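Local coordinates for protein Atg5 (Kluyveromyces marxianus, PDB 3VQI) that takes part in autophagic vesicle formation and cytoplasm-to-vacuole transport, and forms the autophagy-essential Atg12-Atg5 conjugate, at residues Met42-Tyr47 / Leu92-Asn97; Pro53-Lys58 / Leu117-Gly122; His145-Ala150 / Glu170-Ser175. One frame throughout, in Å; residues are numbered along the deposited sequence.

Overall arrangement
Contacts 1 and 2 belong to the ubiquitin-like UblA domain, while contact 3 lies within the alpha-helical bundle region. The first two reach the same five-stranded sheet, and their segments alternate along the chain: strand 37-43 runs on to helix 48-59, helix 89-96 to strand 114-121. Their centres are about 17 Å apart. Contact 1, near the middle of the molecule and partly buried, is a salt bridge beside a phenylalanine ring. Contact 2 is buried and wholly aliphatic, joining helix to sheet. Contact 3, also buried, swaps aliphatic packing for an edge-to-face aromatic pair between two helices; its centre is about 19 Å from that of contact 1 and 26 Å from that of contact 2.

Contact 1: Met42-Tyr47 / Leu92-Asn97; sequences MLRDAY and LFDLLN
Arg44 reaches across to Asp94 and Phe93, and these three residues make the whole contact. Coming in along Met42-Tyr47, Met42 and Leu43 are the last residues of their strand, and the chain turns off at Arg44. There CG sits beside the backbone N (chi1 -86°) and the chain runs out extended to NE, which carries the guanidinium over to the last turns of helix 89-96. Its NH2 makes the strong bond, 2.6 Å to Asp94 OD1 and nearly straight at 171°. OD1 lies almost exactly in the guanidinium plane, and it is met on its syn side, a little out of the carboxylate plane. The two flat groups are twisted by 37°, and the salt bridge is lopsided: NH1 adds only weak bonds, 3.3 Å to Asp94 OD1 and 3.4 Å to Asp94 OD2. The same NH2 lies 3.3 Å from Phe93 CD2, with the guanidinium nearly perpendicular to the ring. Phe93 has Asn97 CB over one face, 3.9 Å from the ring plane, so this ring is bordered by its own helix end as well as by the arginine. A methionine in place of Arg44 would probably leave the Asp94 carboxylate without its positive mate and OD1 without its strong donor. Further along, Asp45 turns to other partners, with OD1 bonded to Ile265 N and OD2 to Gln245 NE2, while Asp94 OD2 has a weak bond from Gly246 N. The contact thus lies where the turn after strand 37-43 and helix 89-96, both of UblA, meet loops of the UblB domain, with strand 15-22 alongside: Ile16 touches both Arg44 and Phe93.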
loop_
_atom_site.group_PDB
_atom_site.type_symbol
_atom_site.label_atom_id
_atom_site.label_comp_id
_atom_site.label_asym_id
_atom_site.label_seq_id
_atom_site.Cartn_x
_atom_site.Cartn_y
_atom_site.Cartn_z
ATOM N N MET A 42 -2.502 -3.284 -11.582
ATOM C CA MET A 42 -2.406 -2.256 -10.548
ATOM C C MET A 42 -0.956 -2.002 -10.177
ATOM O O MET A 42 -0.124 -2.917 -10.182
ATOM C CB MET A 42 -3.150 -2.673 -9.283
ATOM C CG MET A 42 -4.657 -2.704 -9.393
ATOM S SD MET A 42 -5.377 -3.163 -7.815
ATOM C CE MET A 42 -7.131 -3.272 -8.264
ATOM N N LEU A 43 -0.645 -0.754 -9.859
ATOM C CA LEU A 43 0.705 -0.432 -9.462
ATOM C C LEU A 43 0.882 -0.896 -8.024
ATOM O O LEU A 43 -0.008 -0.714 -7.202
ATOM C CB LEU A 43 0.934 1.065 -9.582
ATOM C CG LEU A 43 1.012 1.526 -11.038
ATOM C CD1 LEU A 43 0.974 3.039 -11.099
ATOM C CD2 LEU A 43 2.282 0.978 -11.675
ATOM N N ARG A 44 2.018 -1.521 -7.730
ATOM C CA ARG A 44 2.287 -2.001 -6.387
ATOM C C ARG A 44 2.289 -0.855 -5.398
ATOM O O ARG A 44 1.754 -0.968 -4.302
ATOM C CB ARG A 44 3.628 -2.734 -6.340
ATOM C CG ARG A 44 3.517 -4.205 -6.714
ATOM C CD ARG A 44 4.860 -4.919 -6.796
ATOM N NE ARG A 44 4.669 -6.326 -6.472
ATOM C CZ ARG A 44 4.586 -6.790 -5.227
ATOM N NH1 ARG A 44 4.701 -5.954 -4.197
ATOM N NH2 ARG A 44 4.330 -8.073 -5.015
ATOM N N ASP A 45 2.887 0.257 -5.791
ATOM C CA ASP A 45 2.943 1.407 -4.920
ATOM C C ASP A 45 1.904 2.431 -5.313
ATOM O O ASP A 45 2.218 3.510 -5.818
ATOM C CB ASP A 45 4.339 2.016 -4.941
ATOM C CG ASP A 45 5.083 1.775 -3.649
ATOM O OD1 ASP A 45 4.544 2.145 -2.587
ATOM O OD2 ASP A 45 6.198 1.216 -3.689
ATOM N N ALA A 46 0.656 2.062 -5.071
ATOM C CA ALA A 46 -0.506 2.887 -5.352
ATOM C C ALA A 46 -1.503 2.413 -4.312
ATOM O O ALA A 46 -1.188 1.538 -3.509
ATOM C CB ALA A 46 -1.027 2.598 -6.743
ATOM N N TYR A 47 -2.703 2.975 -4.323
ATOM C CA TYR A 47 -3.715 2.565 -3.365
ATOM C C TYR A 47 -4.905 1.916 -4.065
ATOM O O TYR A 47 -5.321 2.379 -5.134
ATOM C CB TYR A 47 -4.176 3.776 -2.559
ATOM C CG TYR A 47 -3.173 4.216 -1.528
ATOM C CD1 TYR A 47 -2.977 3.473 -0.369
ATOM C CD2 TYR A 47 -2.432 5.387 -1.698
ATOM C CE1 TYR A 47 -2.073 3.879 0.606
ATOM C CE2 TYR A 47 -1.521 5.808 -0.724
ATOM C CZ TYR A 47 -1.350 5.047 0.427
ATOM O OH TYR A 47 -0.477 5.449 1.400
ATOM N N LEU A 92 -0.347 -5.272 0.317
ATOM C CA LEU A 92 -1.481 -6.137 0.594
ATOM C C LEU A 92 -1.342 -7.422 -0.194
ATOM O O LEU A 92 -1.603 -8.510 0.317
ATOM C CB LEU A 92 -2.780 -5.411 0.238
ATOM C CG LEU A 92 -2.972 -4.156 1.096
ATOM C CD1 LEU A 92 -4.064 -3.251 0.521
ATOM C CD2 LEU A 92 -3.294 -4.591 2.527
ATOM N N PHE A 93 -0.922 -7.287 -1.446
ATOM C CA PHE A 93 -0.715 -8.443 -2.311
ATOM C C PHE A 93 0.300 -9.387 -1.649
ATOM O O PHE A 93 0.078 -10.596 -1.557
ATOM C CB PHE A 93 -0.176 -7.994 -3.666
ATOM C CG PHE A 93 0.106 -9.121 -4.607
ATOM C CD1 PHE A 93 -0.921 -9.705 -5.341
ATOM C CD2 PHE A 93 1.397 -9.618 -4.745
ATOM C CE1 PHE A 93 -0.671 -10.771 -6.203
ATOM C CE2 PHE A 93 1.663 -10.684 -5.605
ATOM C CZ PHE A 93 0.626 -11.264 -6.335
ATOM N N ASP A 94 1.416 -8.825 -1.198
ATOM C CA ASP A 94 2.452 -9.614 -0.554
ATOM C C ASP A 94 1.929 -10.300 0.698
ATOM O O ASP A 94 2.310 -11.416 1.004
ATOM C CB ASP A 94 3.644 -8.728 -0.161
ATOM C CG ASP A 94 4.453 -8.260 -1.357
ATOM O OD1 ASP A 94 4.221 -8.766 -2.474
ATOM O OD2 ASP A 94 5.332 -7.391 -1.173
ATOM N N LEU A 95 1.045 -9.619 1.409
ATOM C CA LEU A 95 0.499 -10.121 2.655
ATOM C C LEU A 95 -0.626 -11.148 2.556
ATOM O O LEU A 95 -0.658 -12.097 3.338
ATOM C CB LEU A 95 0.007 -8.939 3.497
ATOM C CG LEU A 95 -0.766 -9.249 4.784
ATOM C CD1 LEU A 95 0.204 -9.705 5.846
ATOM C CD2 LEU A 95 -1.508 -8.011 5.267
ATOM N N LEU A 96 -1.537 -10.971 1.601
ATOM C CA LEU A 96 -2.691 -11.853 1.496
ATOM C C LEU A 96 -2.731 -12.923 0.408
ATOM O O LEU A 96 -3.347 -13.978 0.604
ATOM C CB LEU A 96 -3.960 -11.006 1.373
ATOM C CG LEU A 96 -4.118 -9.842 2.355
ATOM C CD1 LEU A 96 -5.172 -8.894 1.812
ATOM C CD2 LEU A 96 -4.469 -10.336 3.753
ATOM N N ASN A 97 -2.083 -12.681 -0.723
ATOM C CA ASN A 97 -2.153 -13.651 -1.815
ATOM C C ASN A 97 -1.551 -15.037 -1.601
ATOM O O ASN A 97 -0.547 -15.201 -0.903
ATOM C CB ASN A 97 -1.563 -13.056 -3.088
ATOM C CG ASN A 97 -1.854 -13.911 -4.300
ATOM O OD1 ASN A 97 -3.011 -14.055 -4.712
ATOM N ND2 ASN A 97 -0.805 -14.500 -4.874
#

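Contact 2: Pro53-Lys58 / Leu117-Gly122; sequences PTVVRK and LQLCHG
Leu119 points from its strand toward helix 48-59 and meets Val55 and Val56 there. Its CB lies 4.4 Å from Val55 CG1, where the approach is still loose. CG stands anti to the backbone N (chi1 170°), which sends the branched end on toward the helix instead of back along the strand. Of the two methyls, CD1 keeps to the outer range, 4.2 Å from Val55 CG1 and 4.4 Å from Val56 CG2. CD2 comes closer, 3.8 Å from Val55 CG1, and also lies 4.2 Å from Val56 CG2, roughly at right angles to the first approach. The leucine tip therefore touches the methyls of two successive helix residues, and the Leu119 and Val55 side chains lie alongside each other, running opposite ways. Trp74 touches both Leu119 and Val56, while Val20 touches Leu119 and Val55, so neighbouring strands complete the apolar layer between helix and sheet, as in the ubiquitin fold. Between the two segments only aliphatic groups of buried residues meet; the pairing has no directional bonds and rests on shape and the exclusion of water.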
loop_
_atom_site.group_PDB
_atom_site.type_symbol
_atom_site.label_atom_id
_atom_site.label_comp_id
_atom_site.label_asym_id
_atom_site.label_seq_id
_atom_site.Cartn_x
_atom_site.Cartn_y
_atom_site.Cartn_z
ATOM N N PRO A 53 -13.407 3.454 -8.418
ATOM C CA PRO A 53 -14.384 3.890 -9.429
ATOM C C PRO A 53 -14.285 3.242 -10.806
ATOM O O PRO A 53 -15.289 3.060 -11.491
ATOM C CB PRO A 53 -14.186 5.410 -9.487
ATOM C CG PRO A 53 -12.831 5.630 -8.891
ATOM C CD PRO A 53 -12.768 4.620 -7.789
ATOM N N THR A 54 -13.072 2.913 -11.220
ATOM C CA THR A 54 -12.862 2.282 -12.515
ATOM C C THR A 54 -13.503 0.905 -12.461
ATOM O O THR A 54 -14.233 0.508 -13.369
ATOM C CB THR A 54 -11.365 2.115 -12.802
ATOM O OG1 THR A 54 -10.700 3.359 -12.566
ATOM C CG2 THR A 54 -11.132 1.657 -14.237
ATOM N N VAL A 55 -13.222 0.179 -11.385
ATOM C CA VAL A 55 -13.777 -1.155 -11.210
ATOM C C VAL A 55 -15.294 -1.076 -11.116
ATOM O O VAL A 55 -16.008 -1.870 -11.729
ATOM C CB VAL A 55 -13.173 -1.821 -9.976
ATOM C CG1 VAL A 55 -13.973 -3.037 -9.559
ATOM C CG2 VAL A 55 -11.772 -2.241 -10.306
ATOM N N VAL A 56 -15.799 -0.098 -10.378
ATOM C CA VAL A 56 -17.235 0.042 -10.265
ATOM C C VAL A 56 -17.841 0.294 -11.644
ATOM O O VAL A 56 -18.823 -0.338 -12.013
ATOM C CB VAL A 56 -17.604 1.177 -9.308
ATOM C CG1 VAL A 56 -19.066 1.543 -9.475
ATOM C CG2 VAL A 56 -17.331 0.736 -7.867
ATOM N N ARG A 57 -17.241 1.204 -12.405
ATOM C CA ARG A 57 -17.716 1.538 -13.749
ATOM C C ARG A 57 -17.793 0.289 -14.633
ATOM O O ARG A 57 -18.841 -0.029 -15.186
ATOM C CB ARG A 57 -16.768 2.554 -14.411
ATOM C CG ARG A 57 -17.301 3.214 -15.707
ATOM C CD ARG A 57 -16.207 3.507 -16.772
ATOM N NE ARG A 57 -14.875 3.833 -16.239
ATOM C CZ ARG A 57 -14.616 4.800 -15.361
ATOM N NH1 ARG A 57 -15.592 5.560 -14.891
ATOM N NH2 ARG A 57 -13.375 5.012 -14.950
ATOM N N LYS A 58 -16.680 -0.419 -14.760
ATOM C CA LYS A 58 -16.646 -1.599 -15.609
ATOM C C LYS A 58 -17.669 -2.669 -15.273
ATOM O O LYS A 58 -18.076 -3.430 -16.155
ATOM C CB LYS A 58 -15.269 -2.255 -15.582
ATOM C CG LYS A 58 -14.172 -1.511 -16.299
ATOM C CD LYS A 58 -12.980 -2.440 -16.513
ATOM C CE LYS A 58 -11.670 -1.676 -16.672
ATOM N NZ LYS A 58 -11.190 -1.610 -18.080
ATOM N N LEU A 117 -10.019 -10.467 -6.176
ATOM C CA LEU A 117 -10.704 -9.681 -5.158
ATOM C C LEU A 117 -12.179 -9.604 -5.498
ATOM O O LEU A 117 -12.552 -9.632 -6.676
ATOM C CB LEU A 117 -10.145 -8.250 -5.118
ATOM C CG LEU A 117 -8.659 -8.111 -4.767
ATOM C CD1 LEU A 117 -8.253 -6.640 -4.796
ATOM C CD2 LEU A 117 -8.403 -8.712 -3.394
ATOM N N GLN A 118 -13.033 -9.517 -4.485
ATOM C CA GLN A 118 -14.446 -9.382 -4.789
ATOM C C GLN A 118 -14.788 -7.911 -4.538
ATOM O O GLN A 118 -14.231 -7.277 -3.640
ATOM C CB GLN A 118 -15.338 -10.288 -3.912
ATOM C CG GLN A 118 -14.707 -11.563 -3.326
ATOM C CD GLN A 118 -13.931 -12.404 -4.326
ATOM O OE1 GLN A 118 -14.407 -12.686 -5.430
ATOM N NE2 GLN A 118 -12.724 -12.822 -3.933
ATOM N N LEU A 119 -15.677 -7.359 -5.350
ATOM C CA LEU A 119 -16.087 -5.977 -5.170
ATOM C C LEU A 119 -17.391 -6.077 -4.393
ATOM O O LEU A 119 -18.341 -6.703 -4.852
ATOM C CB LEU A 119 -16.296 -5.292 -6.535
ATOM C CG LEU A 119 -16.959 -3.910 -6.492
ATOM C CD1 LEU A 119 -15.992 -2.912 -5.874
ATOM C CD2 LEU A 119 -17.362 -3.479 -7.888
ATOM N N CYS A 120 -17.431 -5.472 -3.215
ATOM C CA CYS A 120 -18.613 -5.536 -2.378
ATOM C C CYS A 120 -19.204 -4.163 -2.081
ATOM O O CYS A 120 -18.515 -3.152 -2.177
ATOM C CB CYS A 120 -18.258 -6.220 -1.056
ATOM S SG CYS A 120 -17.161 -7.639 -1.222
ATOM N N HIS A 121 -20.480 -4.144 -1.708
ATOM C CA HIS A 121 -21.176 -2.905 -1.362
ATOM C C HIS A 121 -22.186 -3.227 -0.280
ATOM O O HIS A 121 -22.872 -4.237 -0.364
ATOM C CB HIS A 121 -21.921 -2.335 -2.568
ATOM C CG HIS A 121 -22.675 -1.076 -2.269
ATOM N ND1 HIS A 121 -22.159 0.180 -2.511
ATOM C CD2 HIS A 121 -23.897 -0.880 -1.721
ATOM C CE1 HIS A 121 -23.031 1.095 -2.128
ATOM N NE2 HIS A 121 -24.094 0.478 -1.645
ATOM N N GLY A 122 -22.281 -2.380 0.735
ATOM C CA GLY A 122 -23.229 -2.639 1.803
ATOM C C GLY A 122 -23.483 -1.433 2.683
ATOM O O GLY A 122 -22.747 -0.457 2.622
#

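Contact 3: His145-Ala150 / Glu170-Ser175; sequences HQWKQA and ENFWVS
Trp147 and Phe172 meet as an edge-to-face (T-shaped) aromatic pair, and that pair is the whole of the apolar contact between His145-Ala150 and Glu170-Ser175. The phenylalanine gives its edge and the indole its face: the Phe172 ring centroid is 5.0 Å from that of the five-membered ring of Trp147, with the planes at 63°. Two atoms of the edge do the touching. CZ of Phe172 comes down 3.8 Å from Trp147 CE2, at the join of the two indole rings, while Phe172 CE2 lies 3.9 Å from Trp147 NE1 and 4.0 Å from Trp147 CD1. CG of Phe172 is anti to its backbone N (chi1 -168°), which throws the ring straight out from the helix across to the indole.

The polar bonds belong to each side separately. Although phenylalanine carbons lie close to it, Trp147 NE1 has its hydrogen-bond partner elsewhere, in the backbone oxygen of Ile265, and this bond would limit how far the indole can turn. In the other helix the Ser175 hydroxyl donates back to the backbone of its own turn, OG to Phe172 O at 2.6 Å, which gives a buried polar group a partner.

Around the pair, Trp143, one turn earlier in helix 135-155, meets both rings, and helix 181-189 closes in with Phe184 and Val187 against Phe172 and Arg188 against Trp147. A salt bridge from Glu170 to Lys140 also links helices 135-155 and 166-178, and with helix 181-189 three helices of the bundle meet at this aromatic cluster.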
loop_
_atom_site.group_PDB
_atom_site.type_symbol
_atom_site.label_atom_id
_atom_site.label_comp_id
_atom_site.label_asym_id
_atom_site.label_seq_id
_atom_site.Cartn_x
_atom_site.Cartn_y
_atom_site.Cartn_z
ATOM N N HIS A 145 -0.547 12.505 5.982
ATOM C CA HIS A 145 -0.265 12.253 7.391
ATOM C C HIS A 145 0.668 11.067 7.609
ATOM O O HIS A 145 1.346 10.980 8.623
ATOM C CB HIS A 145 -1.578 12.076 8.164
ATOM C CG HIS A 145 -2.494 13.264 8.075
ATOM N ND1 HIS A 145 -2.030 14.565 8.096
ATOM C CD2 HIS A 145 -3.843 13.350 7.980
ATOM C CE1 HIS A 145 -3.053 15.399 8.015
ATOM N NE2 HIS A 145 -4.165 14.689 7.944
ATOM N N GLN A 146 0.730 10.161 6.650
ATOM C CA GLN A 146 1.631 9.036 6.789
ATOM C C GLN A 146 3.052 9.578 6.662
ATOM O O GLN A 146 3.943 9.192 7.415
ATOM C CB GLN A 146 1.366 7.998 5.701
ATOM C CG GLN A 146 1.262 6.587 6.228
ATOM C CD GLN A 146 0.162 6.448 7.264
ATOM O OE1 GLN A 146 0.345 5.813 8.298
ATOM N NE2 GLN A 146 -0.987 7.045 6.990
ATOM N N TRP A 147 3.266 10.474 5.702
ATOM C CA TRP A 147 4.591 11.058 5.501
ATOM C C TRP A 147 4.919 11.999 6.643
ATOM O O TRP A 147 6.052 12.058 7.118
ATOM C CB TRP A 147 4.661 11.817 4.172
ATOM C CG TRP A 147 5.215 10.975 3.085
ATOM C CD1 TRP A 147 4.520 10.355 2.096
ATOM C CD2 TRP A 147 6.581 10.572 2.935
ATOM N NE1 TRP A 147 5.365 9.583 1.338
ATOM C CE2 TRP A 147 6.639 9.698 1.830
ATOM C CE3 TRP A 147 7.766 10.867 3.627
ATOM C CZ2 TRP A 147 7.838 9.108 1.394
ATOM C CZ3 TRP A 147 8.963 10.283 3.194
ATOM C CH2 TRP A 147 8.985 9.411 2.086
ATOM N N LYS A 148 3.905 12.732 7.077
ATOM C CA LYS A 148 4.051 13.661 8.172
ATOM C C LYS A 148 4.534 12.844 9.357
ATOM O O LYS A 148 5.061 13.393 10.320
ATOM C CB LYS A 148 2.695 14.303 8.480
ATOM C CG LYS A 148 2.737 15.548 9.365
ATOM C CD LYS A 148 1.412 16.311 9.256
ATOM C CE LYS A 148 1.447 17.658 9.971
ATOM N NZ LYS A 148 0.211 18.445 9.674
ATOM N N GLN A 149 4.356 11.526 9.265
ATOM C CA GLN A 149 4.750 10.592 10.319
ATOM C C GLN A 149 6.105 9.957 10.060
ATOM O O GLN A 149 6.973 9.972 10.922
ATOM C CB GLN A 149 3.695 9.490 10.465
ATOM C CG GLN A 149 3.955 8.507 11.603
ATOM C CD GLN A 149 2.782 7.558 11.857
ATOM O OE1 GLN A 149 1.626 7.988 11.949
ATOM N NE2 GLN A 149 3.079 6.266 11.985
ATOM N N ALA A 150 6.284 9.380 8.880
ATOM C CA ALA A 150 7.557 8.751 8.548
ATOM C C ALA A 150 8.676 9.787 8.676
ATOM O O ALA A 150 9.856 9.451 8.767
ATOM C CB ALA A 150 7.511 8.194 7.132
ATOM N N GLU A 170 2.170 19.366 -3.284
ATOM C CA GLU A 170 1.094 19.054 -4.245
ATOM C C GLU A 170 1.731 18.333 -5.401
ATOM O O GLU A 170 1.145 17.458 -5.990
ATOM C CB GLU A 170 0.447 20.352 -4.762
ATOM C CG GLU A 170 -0.902 20.211 -5.517
ATOM C CD GLU A 170 -1.948 19.465 -4.697
ATOM O OE1 GLU A 170 -1.863 19.526 -3.447
ATOM O OE2 GLU A 170 -2.856 18.815 -5.280
ATOM N N ASN A 171 2.938 18.759 -5.736
ATOM C CA ASN A 171 3.711 18.167 -6.815
ATOM C C ASN A 171 4.135 16.771 -6.335
ATOM O O ASN A 171 4.291 15.846 -7.133
ATOM C CB ASN A 171 4.962 19.023 -7.110
ATOM C CG ASN A 171 5.589 18.681 -8.424
ATOM O OD1 ASN A 171 6.680 19.136 -8.745
ATOM N ND2 ASN A 171 4.886 17.874 -9.211
ATOM N N PHE A 172 4.337 16.636 -5.024
ATOM C CA PHE A 172 4.740 15.359 -4.413
ATOM C C PHE A 172 3.594 14.371 -4.616
ATOM O O PHE A 172 3.796 13.239 -5.048
ATOM C CB PHE A 172 5.017 15.572 -2.914
ATOM C CG PHE A 172 5.698 14.415 -2.236
ATOM C CD1 PHE A 172 6.626 13.635 -2.912
ATOM C CD2 PHE A 172 5.452 14.149 -0.891
ATOM C CE1 PHE A 172 7.300 12.604 -2.268
ATOM C CE2 PHE A 172 6.125 13.113 -0.234
ATOM C CZ PHE A 172 7.053 12.344 -0.925
ATOM N N TRP A 173 2.384 14.829 -4.317
ATOM C CA TRP A 173 1.186 14.019 -4.483
ATOM C C TRP A 173 1.056 13.628 -5.950
ATOM O O TRP A 173 1.046 12.441 -6.295
ATOM C CB TRP A 173 -0.044 14.816 -4.043
ATOM C CG TRP A 173 -1.371 14.156 -4.343
ATOM C CD1 TRP A 173 -2.410 14.692 -5.054
ATOM C CD2 TRP A 173 -1.818 12.866 -3.895
ATOM N NE1 TRP A 173 -3.476 13.821 -5.075
ATOM C CE2 TRP A 173 -3.140 12.692 -4.371
ATOM C CE3 TRP A 173 -1.231 11.842 -3.137
ATOM C CZ2 TRP A 173 -3.887 11.540 -4.114
ATOM C CZ3 TRP A 173 -1.974 10.691 -2.878
ATOM C CH2 TRP A 173 -3.292 10.553 -3.368
ATOM N N VAL A 174 0.981 14.639 -6.811
ATOM C CA VAL A 174 0.842 14.431 -8.243
ATOM C C VAL A 174 1.817 13.404 -8.821
ATOM O O VAL A 174 1.452 12.644 -9.719
ATOM C CB VAL A 174 0.982 15.771 -9.009
ATOM C CG1 VAL A 174 1.144 15.521 -10.496
ATOM C CG2 VAL A 174 -0.256 16.625 -8.776
ATOM N N SER A 175 3.044 13.365 -8.304
ATOM C CA SER A 175 4.043 12.421 -8.805
ATOM C C SER A 175 3.540 10.981 -8.716
ATOM O O SER A 175 3.824 10.149 -9.587
ATOM C CB SER A 175 5.333 12.538 -8.005
ATOM O OG SER A 175 5.190 11.914 -6.738
#